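Local coordinates for protein urocanate hydratase (PDB 7NED) that probably hydrates thiourocanate as one step of bacterial ergothioneine breakdown, working with a bound NAD+ cofactor, at residues A88-M93 against M472-T477; L411-N416 against E503-L508; M466-S471 against N513-L518; L518-Y523 against K538-I543. One frame throughout, in Å; residues are numbered along the deposited sequence.

Contact 1 (A88-M93 against M472-T477)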
loop_
_atom_site.group_PDB
_atom_site.type_symbol
_atom_site.label_atom_id
_atom_site.label_comp_id
_atom_site.label_asym_id
_atom_site.label_seq_id
_atom_site.Cartn_x
_atom_site.Cartn_y
_atom_site.Cartn_z
ATOM N N ALA A 88 -19.297 -5.813 -4.751
ATOM C CA ALA A 88 -17.948 -5.286 -4.764
ATOM C C ALA A 88 -18.019 -3.777 -4.689
ATOM O O ALA A 88 -19.037 -3.194 -5.060
ATOM C CB ALA A 88 -17.209 -5.695 -6.044
ATOM N N PRO A 89 -16.972 -3.111 -4.223
ATOM C CA PRO A 89 -16.973 -1.641 -4.217
ATOM C C PRO A 89 -17.356 -1.038 -5.562
ATOM O O PRO A 89 -17.080 -1.590 -6.628
ATOM C CB PRO A 89 -15.529 -1.288 -3.851
ATOM C CG PRO A 89 -15.113 -2.426 -2.924
ATOM C CD PRO A 89 -15.781 -3.672 -3.547
ATOM N N LEU A 90 -18.033 0.116 -5.492
ATOM C CA LEU A 90 -18.281 0.903 -6.694
ATOM C C LEU A 90 -17.048 1.693 -7.085
ATOM O O LEU A 90 -16.839 1.987 -8.276
ATOM C CB LEU A 90 -19.442 1.869 -6.474
ATOM C CG LEU A 90 -20.812 1.208 -6.488
ATOM C CD1 LEU A 90 -21.804 2.256 -5.948
ATOM C CD2 LEU A 90 -21.173 0.823 -7.894
ATOM N N ILE A 91 -16.231 2.053 -6.100
ATOM C CA ILE A 91 -14.994 2.780 -6.340
ATOM C C ILE A 91 -13.896 2.146 -5.500
ATOM O O ILE A 91 -14.086 1.928 -4.296
ATOM C CB ILE A 91 -15.140 4.272 -5.980
ATOM C CG1 ILE A 91 -16.090 4.948 -6.966
ATOM C CG2 ILE A 91 -13.780 4.961 -6.054
ATOM C CD1 ILE A 91 -16.419 6.392 -6.545
ATOM N N VAL A 92 -12.741 1.871 -6.115
ATOM C CA VAL A 92 -11.518 1.682 -5.351
ATOM C C VAL A 92 -10.579 2.790 -5.780
ATOM O O VAL A 92 -10.482 3.101 -6.971
ATOM C CB VAL A 92 -10.862 0.290 -5.548
ATOM C CG1 VAL A 92 -11.846 -0.814 -5.120
ATOM C CG2 VAL A 92 -10.411 0.103 -6.992
ATOM N N MET A 93 -9.898 3.395 -4.817
ATOM C CA MET A 93 -8.977 4.473 -5.138
ATOM C C MET A 93 -7.714 4.368 -4.299
ATOM O O MET A 93 -7.728 3.852 -3.175
ATOM C CB MET A 93 -9.662 5.838 -4.920
ATOM C CG MET A 93 -10.451 5.939 -3.649
ATOM S SD MET A 93 -10.677 7.713 -3.240
ATOM C CE MET A 93 -12.022 7.979 -4.371
ATOM N N MET A 472 -17.636 -6.164 0.762
ATOM C CA MET A 472 -18.793 -5.600 0.058
ATOM C C MET A 472 -19.000 -4.109 0.323
ATOM O O MET A 472 -20.127 -3.610 0.227
ATOM C CB MET A 472 -20.035 -6.376 0.476
ATOM C CG MET A 472 -19.859 -7.852 0.091
ATOM S SD MET A 472 -21.252 -8.898 0.534
ATOM C CE MET A 472 -21.106 -8.906 2.283
ATOM N N ALA A 473 -17.949 -3.384 0.699
ATOM C CA ALA A 473 -18.048 -1.952 0.917
ATOM C C ALA A 473 -18.351 -1.240 -0.411
ATOM O O ALA A 473 -18.232 -1.810 -1.509
ATOM C CB ALA A 473 -16.739 -1.437 1.533
ATOM N N ASP A 474 -18.773 0.026 -0.309
ATOM C CA ASP A 474 -19.121 0.779 -1.514
ATOM C C ASP A 474 -17.941 1.549 -2.051
ATOM O O ASP A 474 -17.791 1.692 -3.267
ATOM C CB ASP A 474 -20.275 1.768 -1.207
ATOM C CG ASP A 474 -21.604 1.039 -1.016
ATOM O OD1 ASP A 474 -21.993 0.843 0.157
ATOM O OD2 ASP A 474 -22.200 0.580 -2.024
ATOM N N LEU A 475 -17.086 2.045 -1.170
ATOM C CA LEU A 475 -15.877 2.737 -1.598
ATOM C C LEU A 475 -14.739 2.376 -0.657
ATOM O O LEU A 475 -14.907 2.414 0.564
ATOM C CB LEU A 475 -16.088 4.267 -1.606
ATOM C CG LEU A 475 -14.931 5.171 -2.068
ATOM C CD1 LEU A 475 -15.439 6.498 -2.674
ATOM C CD2 LEU A 475 -13.942 5.465 -0.950
ATOM N N VAL A 476 -13.573 2.057 -1.217
ATOM C CA VAL A 476 -12.395 1.745 -0.420
ATOM C C VAL A 476 -11.225 2.557 -0.958
ATOM O O VAL A 476 -11.081 2.730 -2.174
ATOM C CB VAL A 476 -12.085 0.225 -0.458
ATOM C CG1 VAL A 476 -10.841 -0.104 0.356
ATOM C CG2 VAL A 476 -13.276 -0.541 0.038
ATOM N N THR A 477 -10.392 3.047 -0.063
ATOM C CA THR A 477 -9.275 3.893 -0.460
ATOM C C THR A 477 -8.036 3.549 0.357
ATOM O O THR A 477 -8.138 3.164 1.521
ATOM C CB THR A 477 -9.625 5.384 -0.296
ATOM O OG1 THR A 477 -8.582 6.179 -0.866
ATOM C CG2 THR A 477 -9.806 5.783 1.199
HETATM O O HOH W 1 -20.401 -3.782 -2.703
#

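Contact 2 (L411-N416 against E503-L508)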
loop_
_atom_site.group_PDB
_atom_site.type_symbol
_atom_site.label_atom_id
_atom_site.label_comp_id
_atom_site.label_asym_id
_atom_site.label_seq_id
_atom_site.Cartn_x
_atom_site.Cartn_y
_atom_site.Cartn_z
ATOM N N LEU A 411 -25.602 -0.022 14.901
ATOM C CA LEU A 411 -26.137 1.254 14.431
ATOM C C LEU A 411 -26.479 1.195 12.943
ATOM O O LEU A 411 -27.569 1.589 12.523
ATOM C CB LEU A 411 -25.121 2.353 14.699
ATOM C CG LEU A 411 -25.547 3.712 14.174
ATOM C CD1 LEU A 411 -26.884 4.200 14.841
ATOM C CD2 LEU A 411 -24.428 4.664 14.498
ATOM N N ALA A 412 -25.535 0.739 12.121
ATOM C CA ALA A 412 -25.745 0.811 10.680
ATOM C C ALA A 412 -26.901 -0.086 10.242
ATOM O O ALA A 412 -27.676 0.286 9.345
ATOM C CB ALA A 412 -24.451 0.440 9.936
ATOM N N LEU A 413 -27.040 -1.265 10.861
ATOM C CA LEU A 413 -28.178 -2.126 10.523
ATOM C C LEU A 413 -29.517 -1.482 10.928
ATOM O O LEU A 413 -30.485 -1.521 10.160
ATOM C CB LEU A 413 -28.025 -3.496 11.192
ATOM C CG LEU A 413 -26.946 -4.394 10.563
ATOM C CD1 LEU A 413 -26.851 -5.687 11.370
ATOM C CD2 LEU A 413 -27.180 -4.664 9.083
ATOM N N ALA A 414 -29.601 -0.920 12.141
ATOM C CA ALA A 414 -30.826 -0.210 12.548
ATOM C C ALA A 414 -31.146 0.914 11.574
ATOM O O ALA A 414 -32.294 1.047 11.130
ATOM C CB ALA A 414 -30.696 0.335 13.974
ATOM N N VAL A 415 -30.133 1.696 11.181
ATOM C CA VAL A 415 -30.376 2.836 10.298
ATOM C C VAL A 415 -30.839 2.360 8.933
ATOM O O VAL A 415 -31.757 2.944 8.335
ATOM C CB VAL A 415 -29.120 3.713 10.187
ATOM C CG1 VAL A 415 -29.229 4.671 9.006
ATOM C CG2 VAL A 415 -28.873 4.490 11.507
ATOM N N ASN A 416 -30.194 1.304 8.398
ATOM C CA ASN A 416 -30.641 0.777 7.118
ATOM C C ASN A 416 -32.094 0.329 7.192
ATOM O O ASN A 416 -32.862 0.521 6.242
ATOM C CB ASN A 416 -29.741 -0.383 6.653
ATOM C CG ASN A 416 -29.876 -0.633 5.172
ATOM O OD1 ASN A 416 -29.661 0.276 4.366
ATOM N ND2 ASN A 416 -30.234 -1.865 4.798
ATOM N N GLU A 503 -30.143 -6.377 0.640
ATOM C CA GLU A 503 -28.784 -6.724 0.253
ATOM C C GLU A 503 -27.773 -5.810 0.930
ATOM O O GLU A 503 -26.689 -6.263 1.329
ATOM C CB GLU A 503 -28.656 -6.693 -1.268
ATOM C CG GLU A 503 -29.295 -7.917 -1.891
ATOM C CD GLU A 503 -29.073 -8.006 -3.372
ATOM O OE1 GLU A 503 -29.424 -9.050 -3.977
ATOM O OE2 GLU A 503 -28.564 -7.022 -3.946
ATOM N N SER A 504 -28.127 -4.536 1.133
ATOM C CA SER A 504 -27.225 -3.648 1.868
ATOM C C SER A 504 -27.026 -4.095 3.308
ATOM O O SER A 504 -25.969 -3.826 3.900
ATOM C CB SER A 504 -27.751 -2.210 1.781
ATOM O OG SER A 504 -27.603 -1.781 0.435
ATOM N N ASP A 505 -28.021 -4.760 3.904
ATOM C CA ASP A 505 -27.849 -5.271 5.259
ATOM C C ASP A 505 -26.619 -6.164 5.334
ATOM O O ASP A 505 -25.780 -6.034 6.242
ATOM C CB ASP A 505 -29.092 -6.044 5.681
ATOM C CG ASP A 505 -30.250 -5.138 6.037
ATOM O OD1 ASP A 505 -30.004 -3.986 6.474
ATOM O OD2 ASP A 505 -31.414 -5.569 5.860
ATOM N N ILE A 506 -26.498 -7.087 4.378
ATOM C CA ILE A 506 -25.334 -7.966 4.352
ATOM C C ILE A 506 -24.057 -7.150 4.203
ATOM O O ILE A 506 -23.070 -7.383 4.910
ATOM C CB ILE A 506 -25.455 -9.002 3.219
ATOM C CG1 ILE A 506 -26.745 -9.793 3.377
ATOM C CG2 ILE A 506 -24.209 -9.888 3.189
ATOM C CD1 ILE A 506 -27.410 -10.061 2.074
ATOM N N ARG A 507 -24.042 -6.205 3.252
ATOM C CA ARG A 507 -22.819 -5.433 3.021
ATOM C C ARG A 507 -22.399 -4.685 4.282
ATOM O O ARG A 507 -21.214 -4.676 4.663
ATOM C CB ARG A 507 -23.035 -4.464 1.859
ATOM C CG ARG A 507 -23.372 -5.191 0.525
ATOM C CD ARG A 507 -23.360 -4.241 -0.705
ATOM N NE ARG A 507 -24.282 -3.112 -0.556
ATOM C CZ ARG A 507 -23.901 -1.919 -0.118
ATOM N NH1 ARG A 507 -22.616 -1.729 0.207
ATOM N NH2 ARG A 507 -24.801 -0.921 -0.001
ATOM N N LEU A 508 -23.368 -4.027 4.932
ATOM C CA LEU A 508 -23.065 -3.206 6.100
ATOM C C LEU A 508 -22.543 -4.063 7.237
ATOM O O LEU A 508 -21.576 -3.702 7.913
ATOM C CB LEU A 508 -24.317 -2.460 6.550
ATOM C CG LEU A 508 -24.861 -1.431 5.576
ATOM C CD1 LEU A 508 -26.254 -1.047 6.064
ATOM C CD2 LEU A 508 -23.942 -0.224 5.635
HETATM O O HOH W 2 -31.208 -3.793 8.793
#

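Contact 3 (M466-S471 against N513-L518)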
loop_
_atom_site.group_PDB
_atom_site.type_symbol
_atom_site.label_atom_id
_atom_site.label_comp_id
_atom_site.label_asym_id
_atom_site.label_seq_id
_atom_site.Cartn_x
_atom_site.Cartn_y
_atom_site.Cartn_z
ATOM N N MET A 466 -7.942 -4.178 1.583
ATOM C CA MET A 466 -8.262 -5.437 0.909
ATOM C C MET A 466 -9.403 -6.185 1.552
ATOM O O MET A 466 -10.269 -6.716 0.846
ATOM C CB MET A 466 -7.047 -6.357 0.768
ATOM C CG MET A 466 -5.932 -5.761 -0.082
ATOM S SD MET A 466 -4.660 -6.998 -0.322
ATOM C CE MET A 466 -3.929 -6.907 1.271
ATOM N N LEU A 467 -9.413 -6.271 2.875
ATOM C CA LEU A 467 -10.517 -6.944 3.557
ATOM C C LEU A 467 -11.835 -6.202 3.355
ATOM O O LEU A 467 -12.890 -6.824 3.141
ATOM C CB LEU A 467 -10.188 -7.066 5.057
ATOM C CG LEU A 467 -11.174 -7.862 5.916
ATOM C CD1 LEU A 467 -11.365 -9.290 5.379
ATOM C CD2 LEU A 467 -10.706 -7.933 7.394
ATOM N N ASN A 468 -11.805 -4.868 3.402
ATOM C CA ASN A 468 -13.047 -4.137 3.168
ATOM C C ASN A 468 -13.537 -4.301 1.735
ATOM O O ASN A 468 -14.749 -4.376 1.506
ATOM C CB ASN A 468 -12.875 -2.668 3.527
ATOM C CG ASN A 468 -12.858 -2.473 5.028
ATOM O OD1 ASN A 468 -13.257 -3.384 5.765
ATOM N ND2 ASN A 468 -12.430 -1.305 5.492
ATOM N N CYS A 469 -12.621 -4.365 0.756
ATOM C CA CYS A 469 -13.046 -4.693 -0.604
ATOM C C CYS A 469 -13.688 -6.061 -0.652
ATOM O O CYS A 469 -14.612 -6.298 -1.443
ATOM C CB CYS A 469 -11.861 -4.686 -1.563
ATOM S SG CYS A 469 -11.272 -3.026 -1.976
ATOM N N SER A 470 -13.125 -7.002 0.105
ATOM C CA SER A 470 -13.671 -8.346 0.171
ATOM C C SER A 470 -14.957 -8.402 0.973
ATOM O O SER A 470 -15.607 -9.448 1.007
ATOM C CB SER A 470 -12.633 -9.291 0.795
ATOM O OG SER A 470 -11.395 -9.199 0.108
ATOM N N SER A 471 -15.323 -7.317 1.649
ATOM C CA SER A 471 -16.457 -7.329 2.566
ATOM C C SER A 471 -17.668 -6.581 2.022
ATOM O O SER A 471 -18.612 -6.313 2.792
ATOM C CB SER A 471 -16.050 -6.708 3.911
ATOM O OG SER A 471 -15.059 -7.491 4.569
ATOM N N ASN A 513 -18.304 -5.281 10.672
ATOM C CA ASN A 513 -17.680 -6.248 11.585
ATOM C C ASN A 513 -16.195 -6.447 11.258
ATOM O O ASN A 513 -15.378 -6.646 12.159
ATOM C CB ASN A 513 -18.381 -7.595 11.522
ATOM C CG ASN A 513 -19.717 -7.607 12.215
ATOM O OD1 ASN A 513 -20.021 -6.768 13.081
ATOM N ND2 ASN A 513 -20.511 -8.619 11.883
ATOM N N ASN A 514 -15.828 -6.429 9.977
ATOM C CA ASN A 514 -14.417 -6.647 9.623
ATOM C C ASN A 514 -13.587 -5.377 9.712
ATOM O O ASN A 514 -12.371 -5.445 9.943
ATOM C CB ASN A 514 -14.301 -7.226 8.196
ATOM C CG ASN A 514 -14.900 -8.603 8.089
ATOM O OD1 ASN A 514 -15.193 -9.218 9.119
ATOM N ND2 ASN A 514 -15.151 -9.077 6.855
ATOM N N ASP A 515 -14.209 -4.218 9.515
ATOM C CA ASP A 515 -13.472 -2.970 9.653
ATOM C C ASP A 515 -13.052 -2.769 11.100
ATOM O O ASP A 515 -11.884 -2.476 11.377
ATOM C CB ASP A 515 -14.321 -1.811 9.146
ATOM C CG ASP A 515 -13.521 -0.526 8.978
ATOM O OD1 ASP A 515 -12.425 -0.550 8.374
ATOM O OD2 ASP A 515 -14.004 0.536 9.448
ATOM N N THR A 516 -13.968 -3.002 12.053
ATOM C CA THR A 516 -13.553 -2.930 13.447
ATOM C C THR A 516 -12.829 -4.195 13.884
ATOM O O THR A 516 -11.905 -4.113 14.694
ATOM C CB THR A 516 -14.759 -2.666 14.368
ATOM O OG1 THR A 516 -15.808 -3.597 14.099
ATOM C CG2 THR A 516 -15.277 -1.261 14.092
ATOM N N GLY A 517 -13.224 -5.357 13.361
ATOM C CA GLY A 517 -12.625 -6.595 13.825
ATOM C C GLY A 517 -11.130 -6.639 13.572
ATOM O O GLY A 517 -10.353 -7.054 14.430
ATOM N N LEU A 518 -10.705 -6.205 12.391
ATOM C CA LEU A 518 -9.268 -6.194 12.132
ATOM C C LEU A 518 -8.583 -5.166 13.005
ATOM O O LEU A 518 -7.428 -5.368 13.422
ATOM C CB LEU A 518 -9.003 -5.900 10.646
ATOM C CG LEU A 518 -7.523 -5.898 10.214
ATOM C CD1 LEU A 518 -6.900 -7.280 10.374
ATOM C CD2 LEU A 518 -7.402 -5.368 8.765
HETATM O O HOH W 3 -10.895 -4.426 7.655
#

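Contact 4 (L518-Y523 against K538-I543)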
loop_
_atom_site.group_PDB
_atom_site.type_symbol
_atom_site.label_atom_id
_atom_site.label_comp_id
_atom_site.label_asym_id
_atom_site.label_seq_id
_atom_site.Cartn_x
_atom_site.Cartn_y
_atom_site.Cartn_z
ATOM N N LEU A 518 -10.705 -6.205 12.391
ATOM C CA LEU A 518 -9.268 -6.194 12.132
ATOM C C LEU A 518 -8.583 -5.166 13.005
ATOM O O LEU A 518 -7.428 -5.368 13.422
ATOM C CB LEU A 518 -9.003 -5.900 10.646
ATOM C CG LEU A 518 -7.523 -5.898 10.214
ATOM C CD1 LEU A 518 -6.900 -7.280 10.374
ATOM C CD2 LEU A 518 -7.402 -5.368 8.765
ATOM N N GLY A 519 -9.277 -4.044 13.262
ATOM C CA GLY A 519 -8.766 -3.047 14.188
ATOM C C GLY A 519 -8.441 -3.615 15.557
ATOM O O GLY A 519 -7.354 -3.377 16.098
ATOM N N VAL A 520 -9.376 -4.379 16.138
ATOM C CA VAL A 520 -9.085 -5.012 17.431
ATOM C C VAL A 520 -7.885 -5.938 17.309
ATOM O O VAL A 520 -6.996 -5.945 18.163
ATOM C CB VAL A 520 -10.298 -5.785 17.965
ATOM C CG1 VAL A 520 -9.910 -6.449 19.303
ATOM C CG2 VAL A 520 -11.472 -4.824 18.140
ATOM N N LEU A 521 -7.853 -6.753 16.261
ATOM C CA LEU A 521 -6.755 -7.714 16.175
ATOM C C LEU A 521 -5.423 -7.024 15.969
ATOM O O LEU A 521 -4.392 -7.545 16.412
ATOM C CB LEU A 521 -6.981 -8.737 15.060
ATOM C CG LEU A 521 -8.139 -9.711 15.222
ATOM C CD1 LEU A 521 -7.994 -10.886 14.283
ATOM C CD2 LEU A 521 -8.146 -10.222 16.678
ATOM N N ARG A 522 -5.402 -5.858 15.303
ATOM C CA ARG A 522 -4.125 -5.167 15.125
ATOM C C ARG A 522 -3.522 -4.778 16.472
ATOM O O ARG A 522 -2.308 -4.901 16.674
ATOM C CB ARG A 522 -4.313 -3.926 14.236
ATOM C CG ARG A 522 -3.031 -3.275 13.816
ATOM C CD ARG A 522 -2.607 -2.149 14.788
ATOM N NE ARG A 522 -1.300 -1.675 14.386
ATOM C CZ ARG A 522 -0.164 -2.260 14.738
ATOM N NH1 ARG A 522 -0.182 -3.339 15.524
ATOM N NH2 ARG A 522 0.997 -1.774 14.301
ATOM N N TYR A 523 -4.347 -4.264 17.392
ATOM C CA TYR A 523 -3.863 -3.921 18.722
ATOM C C TYR A 523 -3.679 -5.171 19.575
ATOM O O TYR A 523 -2.749 -5.228 20.382
ATOM C CB TYR A 523 -4.807 -2.886 19.395
ATOM C CG TYR A 523 -4.525 -1.552 18.768
ATOM C CD1 TYR A 523 -3.535 -0.735 19.284
ATOM C CD2 TYR A 523 -5.114 -1.194 17.546
ATOM C CE1 TYR A 523 -3.173 0.450 18.650
ATOM C CE2 TYR A 523 -4.754 -0.007 16.900
ATOM C CZ TYR A 523 -3.778 0.799 17.454
ATOM O OH TYR A 523 -3.409 1.987 16.856
ATOM N N LYS A 538 -16.155 -10.340 22.225
ATOM C CA LYS A 538 -16.895 -10.260 20.961
ATOM C C LYS A 538 -16.634 -11.453 20.052
ATOM O O LYS A 538 -17.089 -11.451 18.904
ATOM C CB LYS A 538 -16.556 -8.971 20.219
ATOM C CG LYS A 538 -16.685 -7.704 21.060
ATOM C CD LYS A 538 -18.158 -7.341 21.290
ATOM C CE LYS A 538 -18.312 -6.198 22.286
ATOM N NZ LYS A 538 -18.140 -4.895 21.638
ATOM N N ASP A 539 -15.927 -12.468 20.552
ATOM C CA ASP A 539 -15.670 -13.714 19.823
ATOM C C ASP A 539 -15.033 -13.441 18.470
ATOM O O ASP A 539 -15.357 -14.075 17.459
ATOM C CB ASP A 539 -16.934 -14.549 19.685
ATOM C CG ASP A 539 -17.531 -14.927 21.051
ATOM O OD1 ASP A 539 -18.772 -14.823 21.222
ATOM O OD2 ASP A 539 -16.755 -15.360 21.943
ATOM N N ILE A 540 -14.094 -12.499 18.459
ATOM C CA ILE A 540 -13.302 -12.259 17.258
ATOM C C ILE A 540 -12.324 -13.409 17.092
ATOM O O ILE A 540 -11.697 -13.855 18.061
ATOM C CB ILE A 540 -12.572 -10.917 17.363
ATOM C CG1 ILE A 540 -13.586 -9.803 17.703
ATOM C CG2 ILE A 540 -11.828 -10.638 16.030
ATOM C CD1 ILE A 540 -12.981 -8.362 17.850
ATOM N N ARG A 541 -12.178 -13.904 15.870
ATOM C CA ARG A 541 -11.382 -15.125 15.673
ATOM C C ARG A 541 -9.916 -14.737 15.481
ATOM O O ARG A 541 -9.381 -14.648 14.376
ATOM C CB ARG A 541 -11.954 -15.932 14.528
ATOM C CG ARG A 541 -13.390 -16.314 14.801
ATOM C CD ARG A 541 -14.037 -17.058 13.650
ATOM N NE ARG A 541 -13.326 -18.307 13.430
ATOM C CZ ARG A 541 -13.525 -19.103 12.383
ATOM N NH1 ARG A 541 -14.399 -18.752 11.439
ATOM N NH2 ARG A 541 -12.839 -20.234 12.273
ATOM N N TRP A 542 -9.269 -14.482 16.607
ATOM C CA TRP A 542 -7.845 -14.193 16.666
ATOM C C TRP A 542 -7.054 -15.506 16.607
ATOM O O TRP A 542 -7.180 -16.356 17.491
ATOM C CB TRP A 542 -7.563 -13.423 17.960
ATOM C CG TRP A 542 -6.193 -12.876 18.125
ATOM C CD1 TRP A 542 -5.251 -12.723 17.164
ATOM C CD2 TRP A 542 -5.607 -12.420 19.349
ATOM N NE1 TRP A 542 -4.103 -12.190 17.709
ATOM C CE2 TRP A 542 -4.300 -12.006 19.056
ATOM C CE3 TRP A 542 -6.067 -12.336 20.676
ATOM C CZ2 TRP A 542 -3.433 -11.511 20.028
ATOM C CZ3 TRP A 542 -5.211 -11.814 21.646
ATOM C CH2 TRP A 542 -3.923 -11.397 21.320
ATOM N N ILE A 543 -6.231 -15.669 15.586
ATOM C CA ILE A 543 -5.431 -16.888 15.445
ATOM C C ILE A 543 -4.244 -16.876 16.404
ATOM O O ILE A 543 -3.504 -15.888 16.503
ATOM C CB ILE A 543 -4.960 -17.041 13.993
ATOM C CG1 ILE A 543 -6.179 -17.124 13.083
ATOM C CG2 ILE A 543 -4.049 -18.252 13.868
ATOM C CD1 ILE A 543 -5.843 -17.247 11.557
#

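Contact 1 (A88-M93 against M472-T477)
Ile91 and Leu475 lie side by side on neighbouring strands, pointing the same way, with CD1 of Ile91 4.0 Å from CD1 of Leu475. CG of Leu475 stands anti to its own backbone N (chi1 -178°), a position that brings it within 4.0 Å of CB of Ile91. Farther along the same face, Met93 carries its CG between the backbone N and the carbonyl carbon (chi1 44°). Packing is tight here: CG of Met93 is only 3.5 Å from CB of Thr477. A bend at chi3 (80°) then places CE of Met93 4.1 Å from CD1 of Leu475, so CD1 of Leu475 is touched by both Ile91 and Met93. The strands, 91-95 and 475-480, are parallel neighbours inside a mixed sheet, and their pairing joins the N-terminal and C-terminal domains of the urocanase fold. Backbone bonds from Val476 N to Ile91 O and from Met93 N to Val476 O hold the register. Where the pairing begins, the carbonyl oxygen of Asp474 serves two donors, Leu90 N at 2.7 Å and Ile91 N at 3.3 Å. Asp474 and Leu475 together face Thr495 on the next strand, a classic beta bulge. The Asp474 carboxylate is held by salt bridges to Arg507 (through OD1) and Arg18 (through OD2). On the opposite face Val476 lays CG2 obliquely against CG of Pro89, 4.0 Å away, where Cys469 of helix 459-469 touches both side chains.

Contact 2 (L411-N416 against E503-L508)
Asn416 gives an N-H of its amide to Asp505, with ND2 2.7 Å from OD1. The donor comes from above the carboxylate plane, and the two flat groups stand almost perpendicular, 87° apart. The Asn416 side chain starts toward the other helix, and with CG anti to the backbone N (chi1 -161°) CG comes to 3.6 Å from Asp505 OD1. The same OD1 of Asp505 accepts a second hydrogen bond, from a water at 2.6 Å, which also donates to Leu413 O at 2.7 Å and thereby joins the carboxylate to the facing backbone. Beside these bonds, methyl groups fill the contact: CD1 of Leu508 meets CB of Asn416 at 3.6 Å, while CD2 of Leu413 rests against the carbonyl O of Asp505 at 3.5 Å. The next shell fixes both polar groups. Asn416 ND2 also reaches Ser501 O, and its OD1 accepts from Gly500 N, so the amide is gripped at both ends near the start of helix 502-525. Asp505 OD2 forms a salt bridge with Arg420, a charge that would probably favour the ionised carboxylate. Farther out, Leu508 rests on Leu496 and Ala498, and Ala412 on Phe430. The geometry is that of two antiparallel helices, their local axes 9.6 Å apart and inclined at 167°, layered against C-terminal-domain strands 490-498 and 428-441 of the mixed sheet.

Contact 3 (M466-S471 against N513-L518)
Asn514 is the first residue of 513-518 to meet 466-471, touching Ser471 and Leu467. Its ND2 donates to OG of Ser471 at 2.8 Å, with the hydroxyl oxygen lying in the amide plane. That hydroxyl spends its own proton on Leu467 O at 2.7 Å, a chain of bonds that fixes its rotation, while ND2 of Asn514 also serves Lys83 O of the second subunit. Leu467 crosses Asn514 at about a right angle, with its CD2 3.8 Å from CB of Asn514. The backbone O of Asn514 accepts from a water at 2.9 Å that donates as well to OD1 of Asn468. Helices 459-469 and 502-525 enclose in sequence the antiparallel strands 475-480 and 490-498, a helix-strand-strand-helix succession in the C-terminal domain, and Asn468 and Asp515 both pack on Val494 of the second strand. Asp515 comes next, and its CG, anti to the backbone N (chi1 -168°), carries the carboxylate to Asn468. OD1 receives an almost straight bond (173°) from ND2 of Asn468 at 3.0 Å, arriving from above the carboxylate plane. Asn464 ND2 is a further donor to that oxygen, and OD2 is salt-bridged to Arg432. An alanine in place of Asn468 would probably leave Asp515 OD1 with one amide donor fewer and the bridging water without its second acceptor. One turn on, CB of Leu518 touches CD2 of Leu467 at 4.2 Å.

Contact 4 (L518-Y523 against K538-I543)
Leu521 projects from helix 502-525 into a hollow of the C-terminal tail, between Ile540 and Trp542. The tail takes its shape from two turns: a Schellman motif at Asp539 ends helix 529-538, and an inverse gamma turn centred on Arg541, with Trp542 N bonded to Ile540 O, folds the chain tightly. As a result the side chains of Ile540 and Trp542 start out toward the helix, whereas that of Arg541 starts away from it and forms a salt bridge with Glu69 of the second subunit. CG of Leu521, anti to the carbonyl carbon (chi1 -66°), leads its branches into the hollow. There CD2 is the bump that fills it, 3.8 Å from CG2 of Ile540 and 3.5 Å from CB of Trp542, and it also lies 3.6 Å from CG of the indole. CD1 of Leu521 covers the turn itself, at 4.0 Å from the carbonyl O of Arg541. Leu521 runs past Ile540 and Trp542 in the opposite direction to each, with its CD2 between them. An alanine at Leu521 would probably open a gap between Ile540 and Trp542 and leave the indole freer to turn. Around this core Val535 of helix 529-538 touches Leu521 and Val520, while Gly80 of the second subunit packs on Leu521 and Ile79 of that subunit on Trp542; the wedge is thus part of the dimer interface. At the neighbouring position on the helix, Ile540 extends its longer branch obliquely over the fork of Val520, its CD1 3.7 Å from CB and 3.9 Å from each of CG1 and CG2 of Val520.

From the N terminus, contact 1 opens at 88-93 and closes only at 472-477, bringing the C-terminal domain back to the N-terminal strands. Inside that long excursion contacts 2 and 3 begin, at 411-416 and 466-471, yet they close beyond it, at 503-508 and 513-518, so the first three contacts cross one another. Contact 4 follows in series, a short loop from 518-523 to 538-543. Helix 502-525 runs through contacts 2, 3 and 4, the last two sharing Leu518. The Asp474-Arg507 salt bridge joins contact 1 to contact 2, and Cys469 joins contact 3 to the sheet of contact 1. Contacts 1, 3 and 4 also border the second subunit.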